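Local structure of putative fimbrial subunit (Corynebacterium diphtheriae, 4HSQ) at residues 5-10 / 22-28; 39-45 / 121-127; 56-62 / 99-105. The protein probably polymerises as the major pilin SpaD into the shaft of a cell-surface pilus, and is seen here as its domains D2 and D3. All coordinates share one frame; numbering follows the deposited sequence.

Contact 1 (5-10 / 22-28); sequences KTEKTV and TYTIKAD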
loop_
_atom_site.group_PDB
_atom_site.type_symbol
_atom_site.label_atom_id
_atom_site.label_comp_id
_atom_site.label_asym_id
_atom_site.label_seq_id
_atom_site.Cartn_x
_atom_site.Cartn_y
_atom_site.Cartn_z
ATOM N N LYS A 5 -17.489 17.023 8.065
ATOM C CA LYS A 5 -16.476 17.387 7.081
ATOM C C LYS A 5 -16.245 16.220 6.088
ATOM O O LYS A 5 -16.657 15.080 6.360
ATOM C CB LYS A 5 -15.162 17.844 7.760
ATOM C CG LYS A 5 -14.279 16.735 8.345
ATOM C CD LYS A 5 -12.803 17.147 8.327
ATOM C CE LYS A 5 -11.878 16.050 8.808
ATOM N NZ LYS A 5 -10.449 16.470 8.761
ATOM N N THR A 6 -15.620 16.525 4.935
ATOM C CA THR A 6 -15.330 15.571 3.849
ATOM C C THR A 6 -13.951 14.990 4.126
ATOM O O THR A 6 -12.966 15.720 4.103
ATOM C CB THR A 6 -15.438 16.291 2.506
ATOM O OG1 THR A 6 -16.569 17.158 2.553
ATOM C CG2 THR A 6 -15.586 15.355 1.366
ATOM N N GLU A 7 -13.885 13.692 4.439
ATOM C CA GLU A 7 -12.638 13.095 4.885
ATOM C C GLU A 7 -12.330 11.804 4.174
ATOM O O GLU A 7 -13.235 11.008 3.904
ATOM C CB GLU A 7 -12.744 12.812 6.394
ATOM C CG GLU A 7 -11.442 12.350 7.050
ATOM C CD GLU A 7 -11.414 12.217 8.564
ATOM O OE1 GLU A 7 -12.480 12.355 9.208
ATOM O OE2 GLU A 7 -10.315 11.965 9.107
ATOM N N LYS A 8 -11.046 11.596 3.918
ATOM C CA LYS A 8 -10.516 10.347 3.372
ATOM C C LYS A 8 -9.551 9.746 4.400
ATOM O O LYS A 8 -8.734 10.468 4.983
ATOM C CB LYS A 8 -9.819 10.568 2.021
ATOM C CG LYS A 8 -9.339 9.255 1.364
ATOM C CD LYS A 8 -8.908 9.455 -0.100
ATOM C CE LYS A 8 -8.349 8.150 -0.590
ATOM N NZ LYS A 8 -8.185 8.070 -2.069
ATOM N N THR A 9 -9.603 8.414 4.560
ATOM C CA THR A 9 -8.693 7.682 5.421
ATOM C C THR A 9 -8.164 6.495 4.625
ATOM O O THR A 9 -8.769 6.083 3.638
ATOM C CB THR A 9 -9.359 7.236 6.745
ATOM O OG1 THR A 9 -10.529 6.495 6.434
ATOM C CG2 THR A 9 -9.714 8.421 7.678
ATOM N N VAL A 10 -7.043 5.950 5.064
ATOM C CA VAL A 10 -6.433 4.789 4.426
ATOM C C VAL A 10 -6.051 3.809 5.510
ATOM O O VAL A 10 -5.538 4.197 6.559
ATOM C CB VAL A 10 -5.220 5.138 3.521
ATOM C CG1 VAL A 10 -4.089 5.842 4.301
ATOM C CG2 VAL A 10 -4.674 3.886 2.807
ATOM N N THR A 22 -7.423 -0.735 2.042
ATOM C CA THR A 22 -8.636 0.017 1.812
ATOM C C THR A 22 -8.497 1.493 2.028
ATOM O O THR A 22 -7.606 1.960 2.747
ATOM C CB THR A 22 -9.802 -0.498 2.728
ATOM O OG1 THR A 22 -9.454 -0.361 4.107
ATOM C CG2 THR A 22 -10.223 -1.947 2.426
ATOM N N TYR A 23 -9.373 2.224 1.327
ATOM C CA TYR A 23 -9.626 3.637 1.507
ATOM C C TYR A 23 -11.016 3.797 2.024
ATOM O O TYR A 23 -11.912 3.061 1.596
ATOM C CB TYR A 23 -9.481 4.448 0.214
ATOM C CG TYR A 23 -8.055 4.525 -0.271
ATOM C CD1 TYR A 23 -7.096 5.255 0.433
ATOM C CD2 TYR A 23 -7.679 3.944 -1.477
ATOM C CE1 TYR A 23 -5.786 5.375 -0.042
ATOM C CE2 TYR A 23 -6.366 4.035 -1.946
ATOM C CZ TYR A 23 -5.433 4.763 -1.234
ATOM O OH TYR A 23 -4.152 4.848 -1.702
ATOM N N THR A 24 -11.235 4.822 2.849
ATOM C CA THR A 24 -12.589 5.139 3.292
ATOM C C THR A 24 -12.830 6.631 3.038
ATOM O O THR A 24 -11.964 7.459 3.345
ATOM C CB THR A 24 -12.853 4.735 4.767
ATOM O OG1 THR A 24 -12.834 3.301 4.848
ATOM C CG2 THR A 24 -14.237 5.235 5.266
ATOM N N ILE A 25 -13.994 6.953 2.470
ATOM C CA ILE A 25 -14.397 8.343 2.183
ATOM C C ILE A 25 -15.650 8.605 2.985
ATOM O O ILE A 25 -16.648 7.879 2.849
ATOM C CB ILE A 25 -14.584 8.626 0.667
ATOM C CG1 ILE A 25 -13.279 8.283 -0.126
ATOM C CG2 ILE A 25 -14.999 10.114 0.437
ATOM C CD1 ILE A 25 -13.580 7.895 -1.576
ATOM N N LYS A 26 -15.594 9.640 3.825
ATOM C CA LYS A 26 -16.721 10.033 4.683
ATOM C C LYS A 26 -17.102 11.467 4.369
ATOM O O LYS A 26 -16.232 12.337 4.170
ATOM C CB LYS A 26 -16.389 9.865 6.176
ATOM C CG LYS A 26 -16.242 8.391 6.579
ATOM C CD LYS A 26 -16.353 8.156 8.082
ATOM C CE LYS A 26 -15.947 6.746 8.482
ATOM N NZ LYS A 26 -16.932 5.703 8.052
ATOM N N ALA A 27 -18.404 11.705 4.286
ATOM C CA ALA A 27 -18.922 13.024 3.953
ATOM C C ALA A 27 -20.342 13.161 4.440
ATOM O O ALA A 27 -21.091 12.187 4.433
ATOM C CB ALA A 27 -18.877 13.229 2.443
ATOM N N ASP A 28 -20.740 14.374 4.797
ATOM C CA ASP A 28 -22.110 14.587 5.198
ATOM C C ASP A 28 -22.977 14.802 3.983
ATOM O O ASP A 28 -22.592 15.521 3.061
ATOM C CB ASP A 28 -22.231 15.793 6.144
ATOM C CG ASP A 28 -21.484 15.616 7.448
ATOM O OD1 ASP A 28 -21.747 14.617 8.149
ATOM O OD2 ASP A 28 -20.631 16.471 7.761
HETATM O O HOH W 1 -18.935 16.504 4.381
HETATM O O HOH W 2 -12.743 8.607 6.063
#

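Contact 2 (39-45 / 121-127); sequences TAFRFED and RADVIFN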
loop_
_atom_site.group_PDB
_atom_site.type_symbol
_atom_site.label_atom_id
_atom_site.label_comp_id
_atom_site.label_asym_id
_atom_site.label_seq_id
_atom_site.Cartn_x
_atom_site.Cartn_y
_atom_site.Cartn_z
ATOM N N THR A 39 -31.584 14.162 -5.108
ATOM C CA THR A 39 -31.747 13.728 -6.500
ATOM C C THR A 39 -30.451 13.191 -7.116
ATOM O O THR A 39 -30.515 12.511 -8.137
ATOM C CB THR A 39 -32.328 14.854 -7.374
ATOM O OG1 THR A 39 -31.394 15.936 -7.455
ATOM C CG2 THR A 39 -33.714 15.328 -6.890
ATOM N N ALA A 40 -29.287 13.502 -6.519
ATOM C CA ALA A 40 -27.999 12.994 -7.002
ATOM C C ALA A 40 -26.962 13.027 -5.903
ATOM O O ALA A 40 -26.887 13.977 -5.136
ATOM C CB ALA A 40 -27.509 13.792 -8.209
ATOM N N PHE A 41 -26.161 11.971 -5.818
ATOM C CA PHE A 41 -25.051 11.866 -4.879
ATOM C C PHE A 41 -24.060 10.869 -5.435
ATOM O O PHE A 41 -24.455 9.755 -5.772
ATOM C CB PHE A 41 -25.518 11.416 -3.477
ATOM C CG PHE A 41 -24.463 11.600 -2.414
ATOM C CD1 PHE A 41 -23.422 10.687 -2.276
ATOM C CD2 PHE A 41 -24.485 12.704 -1.575
ATOM C CE1 PHE A 41 -22.421 10.880 -1.323
ATOM C CE2 PHE A 41 -23.481 12.898 -0.620
ATOM C CZ PHE A 41 -22.459 11.981 -0.499
ATOM N N ARG A 42 -22.787 11.249 -5.534
ATOM C CA ARG A 42 -21.757 10.313 -5.980
ATOM C C ARG A 42 -20.400 10.613 -5.330
ATOM O O ARG A 42 -20.158 11.717 -4.847
ATOM C CB ARG A 42 -21.630 10.281 -7.519
ATOM C CG ARG A 42 -20.966 11.521 -8.160
ATOM C CD ARG A 42 -21.088 11.455 -9.671
ATOM N NE ARG A 42 -20.298 12.501 -10.329
ATOM C CZ ARG A 42 -20.784 13.668 -10.740
ATOM N NH1 ARG A 42 -22.064 13.969 -10.544
ATOM N NH2 ARG A 42 -19.995 14.548 -11.340
ATOM N N PHE A 43 -19.543 9.590 -5.286
ATOM C CA PHE A 43 -18.159 9.708 -4.862
ATOM C C PHE A 43 -17.322 9.554 -6.074
ATOM O O PHE A 43 -17.592 8.664 -6.875
ATOM C CB PHE A 43 -17.770 8.604 -3.843
ATOM C CG PHE A 43 -18.671 8.406 -2.658
ATOM C CD1 PHE A 43 -18.300 8.864 -1.399
ATOM C CD2 PHE A 43 -19.851 7.666 -2.774
ATOM C CE1 PHE A 43 -19.110 8.626 -0.278
ATOM C CE2 PHE A 43 -20.655 7.418 -1.649
ATOM C CZ PHE A 43 -20.268 7.886 -0.407
ATOM N N GLU A 44 -16.251 10.349 -6.192
ATOM C CA GLU A 44 -15.307 10.227 -7.292
ATOM C C GLU A 44 -13.927 10.155 -6.719
ATOM O O GLU A 44 -13.653 10.836 -5.740
ATOM C CB GLU A 44 -15.435 11.394 -8.288
ATOM C CG GLU A 44 -16.651 11.219 -9.174
ATOM C CD GLU A 44 -16.732 12.122 -10.385
ATOM O OE1 GLU A 44 -15.761 12.867 -10.642
ATOM O OE2 GLU A 44 -17.776 12.090 -11.073
ATOM N N ASP A 45 -13.071 9.301 -7.283
ATOM C CA ASP A 45 -11.711 9.166 -6.780
ATOM C C ASP A 45 -10.779 8.766 -7.904
ATOM O O ASP A 45 -10.905 7.664 -8.468
ATOM C CB ASP A 45 -11.664 8.137 -5.625
ATOM C CG ASP A 45 -10.362 8.144 -4.832
ATOM O OD1 ASP A 45 -9.295 8.276 -5.453
ATOM O OD2 ASP A 45 -10.406 7.846 -3.615
ATOM N N ARG A 121 -6.884 11.178 -2.965
ATOM C CA ARG A 121 -7.861 12.212 -2.623
ATOM C C ARG A 121 -9.179 11.873 -3.315
ATOM O O ARG A 121 -9.180 11.269 -4.387
ATOM C CB ARG A 121 -7.350 13.597 -3.090
ATOM C CG ARG A 121 -8.021 14.757 -2.370
ATOM C CD ARG A 121 -7.736 16.087 -3.049
ATOM N NE ARG A 121 -6.328 16.482 -2.965
ATOM C CZ ARG A 121 -5.810 17.229 -1.991
ATOM N NH1 ARG A 121 -6.574 17.650 -0.988
ATOM N NH2 ARG A 121 -4.522 17.550 -2.005
ATOM N N ALA A 122 -10.294 12.312 -2.751
ATOM C CA ALA A 122 -11.576 12.061 -3.402
ATOM C C ALA A 122 -12.462 13.304 -3.348
ATOM O O ALA A 122 -12.146 14.280 -2.672
ATOM C CB ALA A 122 -12.277 10.896 -2.722
ATOM N N ASP A 123 -13.556 13.246 -4.076
ATOM C CA ASP A 123 -14.599 14.254 -4.145
ATOM C C ASP A 123 -15.949 13.589 -3.901
ATOM O O ASP A 123 -16.157 12.442 -4.304
ATOM C CB ASP A 123 -14.621 14.920 -5.543
ATOM C CG ASP A 123 -13.284 15.289 -6.160
ATOM O OD1 ASP A 123 -12.611 16.177 -5.617
ATOM O OD2 ASP A 123 -12.931 14.706 -7.214
ATOM N N VAL A 124 -16.871 14.315 -3.282
ATOM C CA VAL A 124 -18.256 13.912 -3.166
ATOM C C VAL A 124 -19.007 15.016 -3.922
ATOM O O VAL A 124 -18.703 16.205 -3.753
ATOM C CB VAL A 124 -18.795 13.595 -1.744
ATOM C CG1 VAL A 124 -17.911 12.566 -1.036
ATOM C CG2 VAL A 124 -18.958 14.848 -0.900
ATOM N N ILE A 125 -19.830 14.621 -4.868
ATOM C CA ILE A 125 -20.555 15.552 -5.741
ATOM C C ILE A 125 -22.033 15.229 -5.612
ATOM O O ILE A 125 -22.457 14.081 -5.814
ATOM C CB ILE A 125 -20.027 15.479 -7.218
ATOM C CG1 ILE A 125 -18.472 15.636 -7.260
ATOM C CG2 ILE A 125 -20.702 16.555 -8.105
ATOM C CD1 ILE A 125 -17.744 15.079 -8.505
ATOM N N PHE A 126 -22.836 16.249 -5.264
ATOM C CA PHE A 126 -24.265 16.019 -5.110
ATOM C C PHE A 126 -25.080 17.240 -5.501
ATOM O O PHE A 126 -24.549 18.340 -5.585
ATOM C CB PHE A 126 -24.574 15.639 -3.646
ATOM C CG PHE A 126 -24.156 16.671 -2.615
ATOM C CD1 PHE A 126 -24.994 17.734 -2.288
ATOM C CD2 PHE A 126 -22.963 16.534 -1.914
ATOM C CE1 PHE A 126 -24.616 18.676 -1.326
ATOM C CE2 PHE A 126 -22.600 17.457 -0.927
ATOM C CZ PHE A 126 -23.429 18.524 -0.642
ATOM N N ASN A 127 -26.387 17.044 -5.677
ATOM C CA ASN A 127 -27.313 18.141 -5.931
ATOM C C ASN A 127 -27.885 18.565 -4.594
ATOM O O ASN A 127 -28.356 17.715 -3.842
ATOM C CB ASN A 127 -28.431 17.715 -6.897
ATOM C CG ASN A 127 -27.989 17.511 -8.334
ATOM O OD1 ASN A 127 -26.904 17.925 -8.753
ATOM N ND2 ASN A 127 -28.839 16.874 -9.130
HETATM O O HOH W 3 -30.926 16.827 -4.572
HETATM O O HOH W 4 -23.886 13.746 -8.145
#

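Contact 3 (56-62 / 99-105); sequences VTEVKAG and DKMSLTF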
loop_
_atom_site.group_PDB
_atom_site.type_symbol
_atom_site.label_atom_id
_atom_site.label_comp_id
_atom_site.label_asym_id
_atom_site.label_seq_id
_atom_site.Cartn_x
_atom_site.Cartn_y
_atom_site.Cartn_z
ATOM N N VAL A 56 -15.795 -2.397 -4.135
ATOM C CA VAL A 56 -16.387 -1.599 -3.075
ATOM C C VAL A 56 -16.681 -2.605 -1.978
ATOM O O VAL A 56 -17.155 -3.699 -2.301
ATOM C CB VAL A 56 -17.665 -0.853 -3.573
ATOM C CG1 VAL A 56 -18.467 -0.251 -2.401
ATOM C CG2 VAL A 56 -17.312 0.221 -4.613
ATOM N N THR A 57 -16.355 -2.294 -0.724
ATOM C CA THR A 57 -16.623 -3.220 0.390
ATOM C C THR A 57 -17.846 -2.730 1.169
ATOM O O THR A 57 -18.595 -3.543 1.724
ATOM C CB THR A 57 -15.401 -3.381 1.310
ATOM O OG1 THR A 57 -15.117 -2.135 1.897
ATOM C CG2 THR A 57 -14.159 -3.873 0.584
ATOM N N GLU A 58 -18.063 -1.406 1.208
ATOM C CA GLU A 58 -19.239 -0.889 1.916
ATOM C C GLU A 58 -19.614 0.496 1.468
ATOM O O GLU A 58 -18.750 1.335 1.246
ATOM C CB GLU A 58 -18.994 -0.871 3.450
ATOM C CG GLU A 58 -20.158 -0.335 4.266
ATOM C CD GLU A 58 -19.785 -0.256 5.728
ATOM O OE1 GLU A 58 -19.079 0.705 6.109
ATOM O OE2 GLU A 58 -20.142 -1.190 6.480
ATOM N N VAL A 59 -20.924 0.720 1.343
ATOM C CA VAL A 59 -21.547 2.021 1.109
ATOM C C VAL A 59 -22.587 2.167 2.221
ATOM O O VAL A 59 -23.449 1.299 2.355
ATOM C CB VAL A 59 -22.165 2.245 -0.297
ATOM C CG1 VAL A 59 -22.664 3.672 -0.410
ATOM C CG2 VAL A 59 -21.154 1.968 -1.406
ATOM N N LYS A 60 -22.480 3.217 3.038
ATOM C CA LYS A 60 -23.413 3.449 4.146
ATOM C C LYS A 60 -24.015 4.842 4.101
ATOM O O LYS A 60 -23.311 5.804 3.793
ATOM C CB LYS A 60 -22.677 3.312 5.494
ATOM C CG LYS A 60 -22.623 1.929 6.089
ATOM C CD LYS A 60 -21.859 1.961 7.416
ATOM C CE LYS A 60 -22.750 1.972 8.629
ATOM N NZ LYS A 60 -21.966 1.823 9.881
ATOM N N ALA A 61 -25.293 4.953 4.460
ATOM C CA ALA A 61 -26.005 6.233 4.643
ATOM C C ALA A 61 -26.442 6.205 6.101
ATOM O O ALA A 61 -27.354 5.442 6.441
ATOM C CB ALA A 61 -27.193 6.349 3.692
ATOM N N GLY A 62 -25.674 6.876 6.961
ATOM C CA GLY A 62 -25.878 6.830 8.406
ATOM C C GLY A 62 -25.523 5.433 8.882
ATOM O O GLY A 62 -24.400 4.964 8.662
ATOM N N ASP A 99 -27.501 12.723 6.624
ATOM C CA ASP A 99 -26.825 11.445 6.920
ATOM C C ASP A 99 -25.320 11.496 6.686
ATOM O O ASP A 99 -24.866 12.122 5.741
ATOM C CB ASP A 99 -27.374 10.325 6.034
ATOM C CG ASP A 99 -28.454 9.479 6.661
ATOM O OD1 ASP A 99 -28.727 9.663 7.877
ATOM O OD2 ASP A 99 -29.006 8.604 5.951
ATOM N N LYS A 100 -24.563 10.797 7.526
ATOM C CA LYS A 100 -23.140 10.651 7.313
ATOM C C LYS A 100 -22.971 9.541 6.274
ATOM O O LYS A 100 -23.393 8.399 6.512
ATOM C CB LYS A 100 -22.397 10.345 8.617
ATOM C CG LYS A 100 -20.892 10.005 8.449
ATOM C CD LYS A 100 -20.035 11.104 7.809
ATOM C CE LYS A 100 -19.583 12.169 8.786
ATOM N NZ LYS A 100 -18.793 13.235 8.111
HETATM N N MSE A 101 -22.467 9.908 5.099
HETATM C CA MSE A 101 -22.230 8.994 3.983
HETATM C C MSE A 101 -20.856 8.373 4.146
HETATM O O MSE A 101 -19.893 9.062 4.516
HETATM C CB MSE A 101 -22.307 9.730 2.631
HETATM C CG MSE A 101 -23.582 10.525 2.453
HETATM SE SE MSE A 101 -25.131 9.396 2.593
HETATM C CE MSE A 101 -24.803 8.140 1.132
ATOM N N SER A 102 -20.733 7.104 3.790
ATOM C CA SER A 102 -19.448 6.448 3.913
ATOM C C SER A 102 -19.235 5.502 2.769
ATOM O O SER A 102 -20.150 4.783 2.383
ATOM C CB SER A 102 -19.353 5.698 5.240
ATOM O OG SER A 102 -18.037 5.215 5.455
ATOM N N LEU A 103 -18.015 5.491 2.237
ATOM C CA LEU A 103 -17.649 4.564 1.173
ATOM C C LEU A 103 -16.328 3.933 1.519
ATOM O O LEU A 103 -15.356 4.652 1.696
ATOM C CB LEU A 103 -17.561 5.269 -0.218
ATOM C CG LEU A 103 -16.803 4.485 -1.330
ATOM C CD1 LEU A 103 -17.587 3.226 -1.767
ATOM C CD2 LEU A 103 -16.464 5.370 -2.536
ATOM N N THR A 104 -16.275 2.598 1.543
ATOM C CA THR A 104 -15.014 1.886 1.744
ATOM C C THR A 104 -14.777 1.021 0.526
ATOM O O THR A 104 -15.675 0.282 0.088
ATOM C CB THR A 104 -14.993 1.041 3.052
ATOM O OG1 THR A 104 -15.160 1.925 4.162
ATOM C CG2 THR A 104 -13.637 0.309 3.244
ATOM N N PHE A 105 -13.561 1.095 -0.020
ATOM C CA PHE A 105 -13.250 0.272 -1.183
ATOM C C PHE A 105 -11.836 -0.242 -1.055
ATOM O O PHE A 105 -11.008 0.327 -0.331
ATOM C CB PHE A 105 -13.483 1.012 -2.513
ATOM C CG PHE A 105 -12.572 2.198 -2.751
ATOM C CD1 PHE A 105 -11.408 2.060 -3.496
ATOM C CD2 PHE A 105 -12.942 3.479 -2.331
ATOM C CE1 PHE A 105 -10.566 3.158 -3.710
ATOM C CE2 PHE A 105 -12.099 4.572 -2.543
ATOM C CZ PHE A 105 -10.924 4.407 -3.238
HETATM O O HOH W 5 -17.859 2.541 4.578
HETATM O O HOH W 6 -22.249 6.271 7.802
#

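Contact 1 (5-10 / 22-28)
Lys-8 and Tyr-23 meet on the buried face of an antiparallel beta hairpin, strands 7-11 and 20-28, with 7-11 the outermost strand of its sheet, in the CnaA-type first domain of this pilin fragment. Between the two faces, paired backbone bonds of Glu-7 with Lys-26 and Thr-9 with Thr-24 hold the strands. The Lys-8 chain is extended, with CG anti to the backbone N (chi1 -176°), and crosses the tyrosine obliquely: CE comes within 3.3 Å of Tyr-23 CD1, and NZ sits over the ring face, 3.9 Å from its centroid. NZ is linked covalently to Asn-120 CG in an isopeptide bond and hydrogen-bonded to Asp-45. Val-10 lies alongside the same ring, its CG2 at 3.4 Å from Tyr-23 CE1, and Ile-25 continues this tightly filled side.

The other side is looser and wetter. Thr-9 and Thr-24 lie side by side, Thr-9 OG1 3.4 Å from Thr-24 CB, and a water bonds Thr-9 OG1 and donates to Thr-24 O; Lys-26 leads off to Ser-102. Before the first strand begins, the chain is joined to 20-28 more slackly, by a weak bond from Lys-5 N to Asp-28 OD2 and by a water that lies 3.1 Å from Thr-6 OG1 and accepts from Asp-28 N at 2.8 Å.

Contact 2 (39-45 / 121-127)
Arg-42 lays its guanidinium group across Ile-125 in an antiparallel pairing of strands 41-46 and 117-127. Backbone hydrogen bonds come in two reciprocal pairs, Arg-42 with Ile-125 and Glu-44 with Asp-123. A further bond, Asn-127 N to Ala-40 O, is longer at 3.2 Å, and its donor stands above the carbonyl plane. Beyond it, Asn-127 ND2 reaches Thr-39 OG1 at 3.2 Å, with the hydroxyl oxygen in the amide plane, and a water joins Thr-39 N to Asn-127 O.

Charged groups gather on the face of Arg-42, Glu-44 and Ile-125. Arg-42 NE gives a nearly straight bond of 2.7 Å to Glu-44 OE2, making a salt bridge along one strand; the carboxylate lies at the guanidinium edge but is met from above its own plane. Glu-44 OE1 turns to Lys-82. Ile-125 packs against both groups, its CG2 over one guanidinium face and its CD1 3.6 Å from Glu-44 CD. A chi1 of 73° sets Arg-42 CG between its backbone N and carbonyl carbon, and from there the chain runs extended to NE over the neighbouring strand.

The opposite face looks into the beta sandwich of the CnaA-type domain, against strands 20-28 and 100-109.

Apolar contacts dominate there. The rings of Phe-41 and Phe-126 are almost parallel, at 5°, but slid so far apart that they barely overlap; the close approach is Phe-41 CD2 to Phe-126 CB, 3.6 Å, for the Phe-126 ring leads away from 39-45 and packs on Val-135 and Asn-137 of strand 134-138. Val-124 lies beside both Phe-41 and Phe-43, with CG1 3.7 Å from Phe-43 CD1. Further along this face Asp-45, the partner of Lys-8, brings OD2 to 3.7 Å from Ala-122 CB.

Contact 3 (56-62 / 99-105)
Strands 51-61 and 100-109 run antiparallel, at 172° over these segments, and their register slips by one residue at Thr-57. Thr-57 N and Glu-58 N both donate to Thr-104 O, at 2.8 and 3.1 Å, from the same face of its carbonyl plane, while Thr-104 N returns a bond to Glu-58 O. Regular pairing resumes with Lys-60 and Ser-102, and Gly-62 N closes the run on Lys-100 O.

On the inner face Leu-103 CD1 carries the contact. Its CG lies opposite the backbone N (chi1 163°), and the branch meets Val-56 CG1 at 3.6 Å and Val-59 CG2 at 3.8 Å, the Val-56 side chain crossing it at about a right angle. In selenomethionine Met-101, chi1 and chi2 bring SE to 3.8 Å from Ala-61 CB, and the bend at chi3 turns CE back toward the same strand.

The outer face is polar. One water donates to Glu-58 OE1 and also bonds Ser-102 OG and Thr-104 OG1, the partners of Lys-26 and Thr-24. The side chains of Thr-57 and Thr-104 touch at a slant, OG1 of Thr-57 3.2 Å from CG2 of Thr-104. Two successive residues facing one across antiparallel strands are the mark of a classic beta bulge, here within one sheet of the sandwich.

All three contacts belong to the first domain of the fragment, away from the calcium site. Contacts 1 and 3 lie in one antiparallel sheet, centres about 9 Å apart, where strands 20-28 and 100-109 are direct neighbours. Contact 2 belongs to the facing sheet, its centre about 12 Å from each of the others. Along the chain contact 1 closes first; contact 2 then opens and spans both segments of contact 3. Ile-25 and Ala-27 pack on Ala-122 and Val-124, and Phe-41 and Phe-43 on Met-101 and Leu-103, forming the core between the sheets. The isopeptide bond ties the two sheets together covalently, consistent with a pilin that must withstand pulling.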